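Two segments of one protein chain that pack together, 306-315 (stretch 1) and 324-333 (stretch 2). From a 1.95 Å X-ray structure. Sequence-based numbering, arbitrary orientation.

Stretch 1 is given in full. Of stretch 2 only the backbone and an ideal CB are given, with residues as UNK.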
ATOM      1  N   ARG A 306     -21.034  -0.232   6.889  1.00 26.22           N
ATOM      2  CA  ARG A 306     -20.493   0.819   7.747  1.00 25.50           C
ATOM      3  C   ARG A 306     -19.421   1.692   7.069  1.00 24.99           C
ATOM      4  O   ARG A 306     -18.695   2.433   7.743  1.00 24.35           O
ATOM      5  CB  ARG A 306     -19.940   0.179   9.028  1.00 25.10           C
ATOM      6  CG  ARG A 306     -21.001  -0.449   9.914  1.00 25.11           C
ATOM      7  CD  ARG A 306     -21.960   0.574  10.540  1.00 23.87           C
ATOM      8  NE  ARG A 306     -21.324   1.346  11.607  1.00 22.53           N
ATOM      9  CZ  ARG A 306     -21.944   2.255  12.351  1.00 23.89           C
ATOM     10  NH1 ARG A 306     -23.236   2.497  12.181  1.00 25.44           N
ATOM     11  NH2 ARG A 306     -21.276   2.919  13.285  1.00 24.68           N
ATOM     12  N   LEU A 307     -19.352   1.639   5.736  1.00 24.47           N
ATOM     13  CA  LEU A 307     -18.431   2.481   4.966  1.00 23.89           C
ATOM     14  C   LEU A 307     -18.475   3.951   5.393  1.00 24.24           C
ATOM     15  O   LEU A 307     -19.539   4.522   5.529  1.00 24.00           O
ATOM     16  CB  LEU A 307     -18.771   2.394   3.481  1.00 23.74           C
ATOM     17  CG  LEU A 307     -17.748   2.952   2.504  1.00 23.49           C
ATOM     18  CD1 LEU A 307     -16.492   2.122   2.540  1.00 21.67           C
ATOM     19  CD2 LEU A 307     -18.334   2.982   1.067  1.00 22.07           C
ATOM     20  N   GLY A 308     -17.305   4.552   5.594  1.00 24.82           N
ATOM     21  CA  GLY A 308     -17.210   5.955   6.000  1.00 24.75           C
ATOM     22  C   GLY A 308     -16.923   6.077   7.476  1.00 24.57           C
ATOM     23  O   GLY A 308     -16.486   7.130   7.949  1.00 24.59           O
ATOM     24  N   HIS A 309     -17.159   5.001   8.225  1.00 24.43           N
ATOM     25  CA  HIS A 309     -16.894   5.037   9.666  1.00 24.10           C
ATOM     26  C   HIS A 309     -15.435   4.768   9.954  1.00 23.68           C
ATOM     27  O   HIS A 309     -14.742   4.174   9.149  1.00 23.81           O
ATOM     28  CB  HIS A 309     -17.816   4.073  10.420  1.00 24.11           C
ATOM     29  CG  HIS A 309     -19.191   4.624  10.628  1.00 22.85           C
ATOM     30  ND1 HIS A 309     -19.469   5.558  11.602  1.00 24.11           N
ATOM     31  CD2 HIS A 309     -20.352   4.417   9.961  1.00 23.85           C
ATOM     32  CE1 HIS A 309     -20.752   5.885  11.545  1.00 23.39           C
ATOM     33  NE2 HIS A 309     -21.307   5.221  10.545  1.00 22.46           N
ATOM     34  N   VAL A 310     -14.965   5.229  11.105  1.00 24.27           N
ATOM     35  CA  VAL A 310     -13.603   4.932  11.556  1.00 23.82           C
ATOM     36  C   VAL A 310     -13.458   3.441  11.862  1.00 23.85           C
ATOM     37  O   VAL A 310     -14.197   2.893  12.677  1.00 23.71           O
ATOM     38  CB  VAL A 310     -13.239   5.721  12.824  1.00 24.10           C
ATOM     39  CG1 VAL A 310     -11.875   5.269  13.368  1.00 23.85           C
ATOM     40  CG2 VAL A 310     -13.246   7.224  12.558  1.00 21.45           C
ATOM     41  N   MET A 311     -12.475   2.811  11.222  1.00 23.50           N
ATOM     42  CA  MET A 311     -12.219   1.384  11.375  1.00 23.76           C
ATOM     43  C   MET A 311     -11.094   1.079  12.365  1.00 23.35           C
ATOM     44  O   MET A 311     -10.997  -0.025  12.876  1.00 23.00           O
ATOM     45  CB  MET A 311     -11.870   0.781  10.023  1.00 24.00           C
ATOM     46  CG  MET A 311     -12.897   1.078   8.951  1.00 24.02           C
ATOM     47  SD  MET A 311     -12.458   0.258   7.416  1.00 26.77           S
ATOM     48  CE  MET A 311     -11.151   1.328   6.827  1.00 26.57           C
ATOM     49  N   VAL A 312     -10.249   2.070  12.614  1.00 23.56           N
ATOM     50  CA  VAL A 312      -9.097   1.915  13.480  1.00 23.58           C
ATOM     51  C   VAL A 312      -8.534   3.294  13.765  1.00 23.68           C
ATOM     52  O   VAL A 312      -8.713   4.230  12.976  1.00 23.05           O
ATOM     53  CB  VAL A 312      -8.001   1.017  12.846  1.00 23.74           C
ATOM     54  CG1 VAL A 312      -7.561   1.574  11.503  1.00 24.42           C
ATOM     55  CG2 VAL A 312      -6.794   0.862  13.790  1.00 24.42           C
ATOM     56  N   TYR A 313      -7.899   3.432  14.926  1.00 24.07           N
ATOM     57  CA  TYR A 313      -7.140   4.639  15.231  1.00 23.88           C
ATOM     58  C   TYR A 313      -5.815   4.253  15.843  1.00 23.76           C
ATOM     59  O   TYR A 313      -5.703   3.213  16.477  1.00 23.38           O
ATOM     60  CB  TYR A 313      -7.922   5.609  16.119  1.00 24.00           C
ATOM     61  CG  TYR A 313      -8.411   5.048  17.428  1.00 23.35           C
ATOM     62  CD1 TYR A 313      -7.574   4.966  18.540  1.00 22.76           C
ATOM     63  CD2 TYR A 313      -9.725   4.621  17.567  1.00 22.86           C
ATOM     64  CE1 TYR A 313      -8.039   4.457  19.740  1.00 22.17           C
ATOM     65  CE2 TYR A 313     -10.192   4.112  18.755  1.00 23.27           C
ATOM     66  CZ  TYR A 313      -9.354   4.032  19.848  1.00 22.75           C
ATOM     67  OH  TYR A 313      -9.844   3.515  21.047  1.00 22.74           O
ATOM     68  N   TYR A 314      -4.825   5.108  15.631  1.00 24.03           N
ATOM     69  CA  TYR A 314      -3.445   4.843  16.009  1.00 24.37           C
ATOM     70  C   TYR A 314      -2.957   5.692  17.187  1.00 24.60           C
ATOM     71  O   TYR A 314      -2.892   6.923  17.093  1.00 24.76           O
ATOM     72  CB  TYR A 314      -2.571   5.074  14.777  1.00 24.48           C
ATOM     73  CG  TYR A 314      -1.081   4.910  14.954  1.00 24.11           C
ATOM     74  CD1 TYR A 314      -0.546   3.955  15.805  1.00 23.20           C
ATOM     75  CD2 TYR A 314      -0.214   5.697  14.224  1.00 24.48           C
ATOM     76  CE1 TYR A 314       0.831   3.816  15.945  1.00 24.11           C
ATOM     77  CE2 TYR A 314       1.137   5.571  14.345  1.00 25.94           C
ATOM     78  CZ  TYR A 314       1.666   4.633  15.209  1.00 25.08           C
ATOM     79  OH  TYR A 314       3.022   4.515  15.298  1.00 23.54           O
ATOM     80  N   HIS A 315      -2.626   5.001  18.282  1.00 24.77           N
ATOM     81  CA  HIS A 315      -1.972   5.549  19.475  1.00 24.55           C
ATOM     82  C   HIS A 315      -0.446   5.396  19.354  1.00 24.59           C
ATOM     83  O   HIS A 315       0.082   4.302  19.489  1.00 24.09           O
ATOM     84  CB  HIS A 315      -2.498   4.788  20.716  1.00 24.58           C
ATOM     85  CG  HIS A 315      -1.977   5.282  22.038  1.00 23.69           C
ATOM     86  ND1 HIS A 315      -1.065   4.571  22.789  1.00 25.56           N
ATOM     87  CD2 HIS A 315      -2.282   6.383  22.767  1.00 24.28           C
ATOM     88  CE1 HIS A 315      -0.814   5.220  23.915  1.00 25.48           C
ATOM     89  NE2 HIS A 315      -1.538   6.326  23.927  1.00 23.60           N
ATOM     90  N   UNK A 324      -0.501  13.466  18.507  1.00 25.06           N
ATOM     91  CA  UNK A 324      -1.430  13.109  17.438  1.00 24.52           C
ATOM     92  C   UNK A 324      -1.921  11.676  17.520  1.00 24.94           C
ATOM     93  O   UNK A 324      -1.140  10.739  17.738  1.00 24.75           O
ATOM     94  CB  UNK A 324      -0.766  13.336  16.079  1.00 24.52           C
ATOM     95  N   UNK A 325      -3.233  11.525  17.343  1.00 24.93           N
ATOM     96  CA  UNK A 325      -3.885  10.237  17.188  1.00 25.00           C
ATOM     97  C   UNK A 325      -4.506  10.285  15.806  1.00 25.54           C
ATOM     98  O   UNK A 325      -5.303  11.182  15.520  1.00 25.57           O
ATOM     99  CB  UNK A 325      -4.916   9.960  18.284  1.00 25.00           C
ATOM    100  N   UNK A 326      -4.120   9.362  14.933  1.00 25.92           N
ATOM    101  CA  UNK A 326      -4.646   9.369  13.573  1.00 26.23           C
ATOM    102  C   UNK A 326      -5.810   8.373  13.476  1.00 25.97           C
ATOM    103  O   UNK A 326      -5.815   7.327  14.144  1.00 25.32           O
ATOM    104  CB  UNK A 326      -3.548   9.026  12.564  1.00 26.23           C
ATOM    105  N   UNK A 327      -6.793   8.725  12.653  1.00 26.04           N
ATOM    106  CA  UNK A 327      -7.970   7.901  12.407  1.00 25.91           C
ATOM    107  C   UNK A 327      -8.002   7.508  10.945  1.00 26.60           C
ATOM    108  O   UNK A 327      -7.470   8.232  10.087  1.00 26.96           O
ATOM    109  CB  UNK A 327      -9.253   8.636  12.799  1.00 25.91           C
ATOM    110  N   UNK A 328      -8.666   6.382  10.670  1.00 26.78           N
ATOM    111  CA  UNK A 328      -8.676   5.748   9.345  1.00 26.56           C
ATOM    112  C   UNK A 328     -10.084   5.304   8.961  1.00 26.04           C
ATOM    113  O   UNK A 328     -10.720   4.552   9.697  1.00 25.78           O
ATOM    114  CB  UNK A 328      -7.725   4.550   9.318  1.00 26.56           C
ATOM    115  N   UNK A 329     -10.563   5.778   7.816  1.00 25.72           N
ATOM    116  CA  UNK A 329     -11.862   5.357   7.265  1.00 25.53           C
ATOM    117  C   UNK A 329     -11.755   5.227   5.757  1.00 25.97           C
ATOM    118  O   UNK A 329     -10.837   5.789   5.120  1.00 27.26           O
ATOM    119  CB  UNK A 329     -12.967   6.347   7.636  1.00 25.53           C
ATOM    120  N   UNK A 330     -12.702   4.501   5.177  1.00 26.11           N
ATOM    121  CA  UNK A 330     -12.745   4.318   3.729  1.00 26.06           C
ATOM    122  C   UNK A 330     -13.988   4.980   3.133  1.00 25.93           C
ATOM    123  O   UNK A 330     -15.080   4.908   3.707  1.00 26.07           O
ATOM    124  CB  UNK A 330     -12.720   2.829   3.379  1.00 26.06           C
ATOM    125  N   UNK A 331     -13.803   5.584   1.967  1.00 26.02           N
ATOM    126  CA  UNK A 331     -14.844   6.375   1.321  1.00 26.72           C
ATOM    127  C   UNK A 331     -15.540   5.684   0.153  1.00 26.63           C
ATOM    128  O   UNK A 331     -16.519   6.209  -0.362  1.00 27.18           O
ATOM    129  CB  UNK A 331     -14.239   7.691   0.828  1.00 26.72           C
ATOM    130  N   UNK A 332     -15.070   4.511  -0.246  1.00 26.74           N
ATOM    131  CA  UNK A 332     -15.614   3.846  -1.432  1.00 26.66           C
ATOM    132  C   UNK A 332     -15.783   2.336  -1.259  1.00 26.33           C
ATOM    133  O   UNK A 332     -15.109   1.706  -0.447  1.00 26.20           O
ATOM    134  CB  UNK A 332     -14.706   4.118  -2.633  1.00 26.66           C
ATOM    135  N   UNK A 333     -16.692   1.778  -2.059  1.00 26.12           N
ATOM    136  CA  UNK A 333     -16.915   0.339  -2.161  1.00 26.01           C
ATOM    137  C   UNK A 333     -17.717   0.137  -3.467  1.00 25.79           C
ATOM    138  O   UNK A 333     -18.539   0.994  -3.832  1.00 25.30           O
ATOM    139  CB  UNK A 333     -17.648  -0.215  -0.938  1.00 26.01           C
TER

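The two stretches run antiparallel, their strand axes at 164° and 4.7 Å apart at the closest.

Position 324 points its CA-to-CB bond sideways. Nothing of stretch 1 lies within 5.5 Å of the ideal CB, so stretch 1 sets no demand. The residue is I324. Its backbone O takes a hydrogen bond from water 2, which also donates to Y314 O.

Position 325 has extended backbone angles, and its CB lies on the sheet face shared by Y313 and H315. The ideal CB is 3.8 Å from Y314 O. The neighbours are a tyrosine CB and a histidine ring, so a branched or medium apolar side chain would suit. The residue is I325. Its CG2 lies 4.2 Å from Y313 CB, and its CD1 reaches to 3.9 Å from H315 CD2.

Position 326 lies on the other face, with V312 and Y314. Its O accepts a hydrogen bond from Y314 N (2.8 Å, 164°), whereas its N gives only a weak one to Y314 O (3.5 Å). The ideal CB is 4.6 Å from Y314 CB. Small or beta-branched side chains would fit, polar or not. The residue is T326. Its OG1 is 3.4 Å from Y314 CB, at the edge of that ring.

Position 327 returns to the face of Y313. The ideal CB is 4.2 Å from V310 CG2 and 4.7 Å from Y313 CB. Valine, threonine or isoleucine would suit this extended site. The residue is T327. Its CG2 lies 4.4 Å from Y313 CB.

Position 328 faces the side of V312 and Y314. The ideal CB is 3.7 Å from V312 CG1 and 5.3 Å from M311 CE. Its O accepts a hydrogen bond from M311 N (2.9 Å). A large apolar or aromatic side chain could extend along the strand past V312. The residue is Y328. Its ring runs toward Y314, with CE2 3.9 Å from Y314 CB. Its OH is 2.6 Å from T326 OG1, a hydrogen bond in which either could donate.

Position 329 points sideways beside backbone oxygens. The ideal CB is a tight 3.2 Å from H309 O and 3.6 Å from G308 O. A donor could use these oxygens, but an apolar chain can also pass them. The residue is L329. Its CD2 is 3.4 Å from G308 O, which has no polar partner in the model.

Position 330 also points sideways, with its ideal CB 3.9 Å from L307 CD1 and 4.1 Å from M311 CE. Leucine, isoleucine or methionine would suit. The residue is L330. Its CG packs 3.8 Å from M311 CE. Water 1 links its N to G308 N and H309 O.

Positions 331 and 332 point away, so many side chains, including polar ones, are possible. They are R331 and N332, whose side chains hydrogen-bond elsewhere in the structure.

Position 333 points toward stretch 1, its ideal CB 3.8 Å from L307 CD2. Many side chains could offer that CB contact. The residue is H333. Its CB lies 3.8 Å from L307 CD2, and its NE2 hydrogen-bonds elsewhere in the structure.

Stretch 2 324-333: IITTYLLRNH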
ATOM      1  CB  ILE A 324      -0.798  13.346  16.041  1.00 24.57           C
ATOM      2  CG1 ILE A 324      -0.479  14.836  15.837  1.00 24.54           C
ATOM      3  CG2 ILE A 324      -1.731  12.901  14.921  1.00 23.96           C
ATOM      4  CD1 ILE A 324      -1.703  15.735  15.900  1.00 24.82           C
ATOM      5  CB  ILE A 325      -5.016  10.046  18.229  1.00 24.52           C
ATOM      6  CG1 ILE A 325      -4.464  10.088  19.663  1.00 24.79           C
ATOM      7  CG2 ILE A 325      -5.789   8.781  17.945  1.00 24.45           C
ATOM      8  CD1 ILE A 325      -3.636   8.885  20.108  1.00 23.04           C
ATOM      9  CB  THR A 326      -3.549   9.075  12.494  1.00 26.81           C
ATOM     10  OG1 THR A 326      -2.796   7.912  12.853  1.00 27.13           O
ATOM     11  CG2 THR A 326      -2.601  10.266  12.328  1.00 26.75           C
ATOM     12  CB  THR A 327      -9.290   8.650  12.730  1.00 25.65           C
ATOM     13  OG1 THR A 327      -9.538   9.633  11.719  1.00 24.05           O
ATOM     14  CG2 THR A 327      -9.241   9.315  14.109  1.00 25.63           C
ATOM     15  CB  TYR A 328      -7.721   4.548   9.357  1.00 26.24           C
ATOM     16  CG  TYR A 328      -6.321   4.937   9.808  1.00 27.12           C
ATOM     17  CD1 TYR A 328      -5.314   5.217   8.879  1.00 25.48           C
ATOM     18  CD2 TYR A 328      -6.018   5.058  11.162  1.00 26.51           C
ATOM     19  CE1 TYR A 328      -4.057   5.610   9.291  1.00 25.28           C
ATOM     20  CE2 TYR A 328      -4.761   5.441  11.583  1.00 26.79           C
ATOM     21  CZ  TYR A 328      -3.778   5.712  10.640  1.00 26.13           C
ATOM     22  OH  TYR A 328      -2.534   6.095  11.063  1.00 24.93           O
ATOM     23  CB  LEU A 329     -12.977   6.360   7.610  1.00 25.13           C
ATOM     24  CG  LEU A 329     -12.809   7.825   7.138  1.00 24.18           C
ATOM     25  CD1 LEU A 329     -13.202   8.044   5.697  1.00 24.22           C
ATOM     26  CD2 LEU A 329     -13.571   8.809   8.034  1.00 23.55           C
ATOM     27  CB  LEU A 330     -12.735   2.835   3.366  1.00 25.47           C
ATOM     28  CG  LEU A 330     -11.379   2.202   3.094  1.00 23.81           C
ATOM     29  CD1 LEU A 330     -11.584   0.703   2.986  1.00 22.30           C
ATOM     30  CD2 LEU A 330     -10.744   2.790   1.838  1.00 19.61           C
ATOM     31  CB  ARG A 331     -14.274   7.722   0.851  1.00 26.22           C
ATOM     32  CG  ARG A 331     -13.879   8.619   2.019  1.00 27.73           C
ATOM     33  CD  ARG A 331     -13.307   9.962   1.611  1.00 29.42           C
ATOM     34  NE  ARG A 331     -13.975  10.533   0.449  1.00 30.01           N
ATOM     35  CZ  ARG A 331     -13.611  11.658  -0.151  1.00 33.64           C
ATOM     36  NH1 ARG A 331     -12.605  12.380   0.324  1.00 34.38           N
ATOM     37  NH2 ARG A 331     -14.281  12.078  -1.222  1.00 35.48           N
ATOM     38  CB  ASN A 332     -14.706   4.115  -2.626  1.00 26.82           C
ATOM     39  CG  ASN A 332     -13.391   3.367  -2.515  1.00 28.66           C
ATOM     40  OD1 ASN A 332     -12.560   3.675  -1.650  1.00 31.93           O
ATOM     41  ND2 ASN A 332     -13.223   2.341  -3.338  1.00 28.94           N
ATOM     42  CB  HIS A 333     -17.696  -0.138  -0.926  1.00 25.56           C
ATOM     43  CG  HIS A 333     -17.947  -1.613  -0.868  1.00 25.27           C
ATOM     44  ND1 HIS A 333     -18.957  -2.224  -1.577  1.00 23.61           N
ATOM     45  CD2 HIS A 333     -17.358  -2.591  -0.138  1.00 24.63           C
ATOM     46  CE1 HIS A 333     -18.965  -3.515  -1.309  1.00 23.06           C
ATOM     47  NE2 HIS A 333     -18.005  -3.767  -0.438  1.00 24.10           N
TER
HETATM   48  O   HOH W   1     -14.568   3.245   6.728  1.00 11.74           O
HETATM   49  O   HOH W   2      -0.916   8.574  15.840  1.00 20.23           O
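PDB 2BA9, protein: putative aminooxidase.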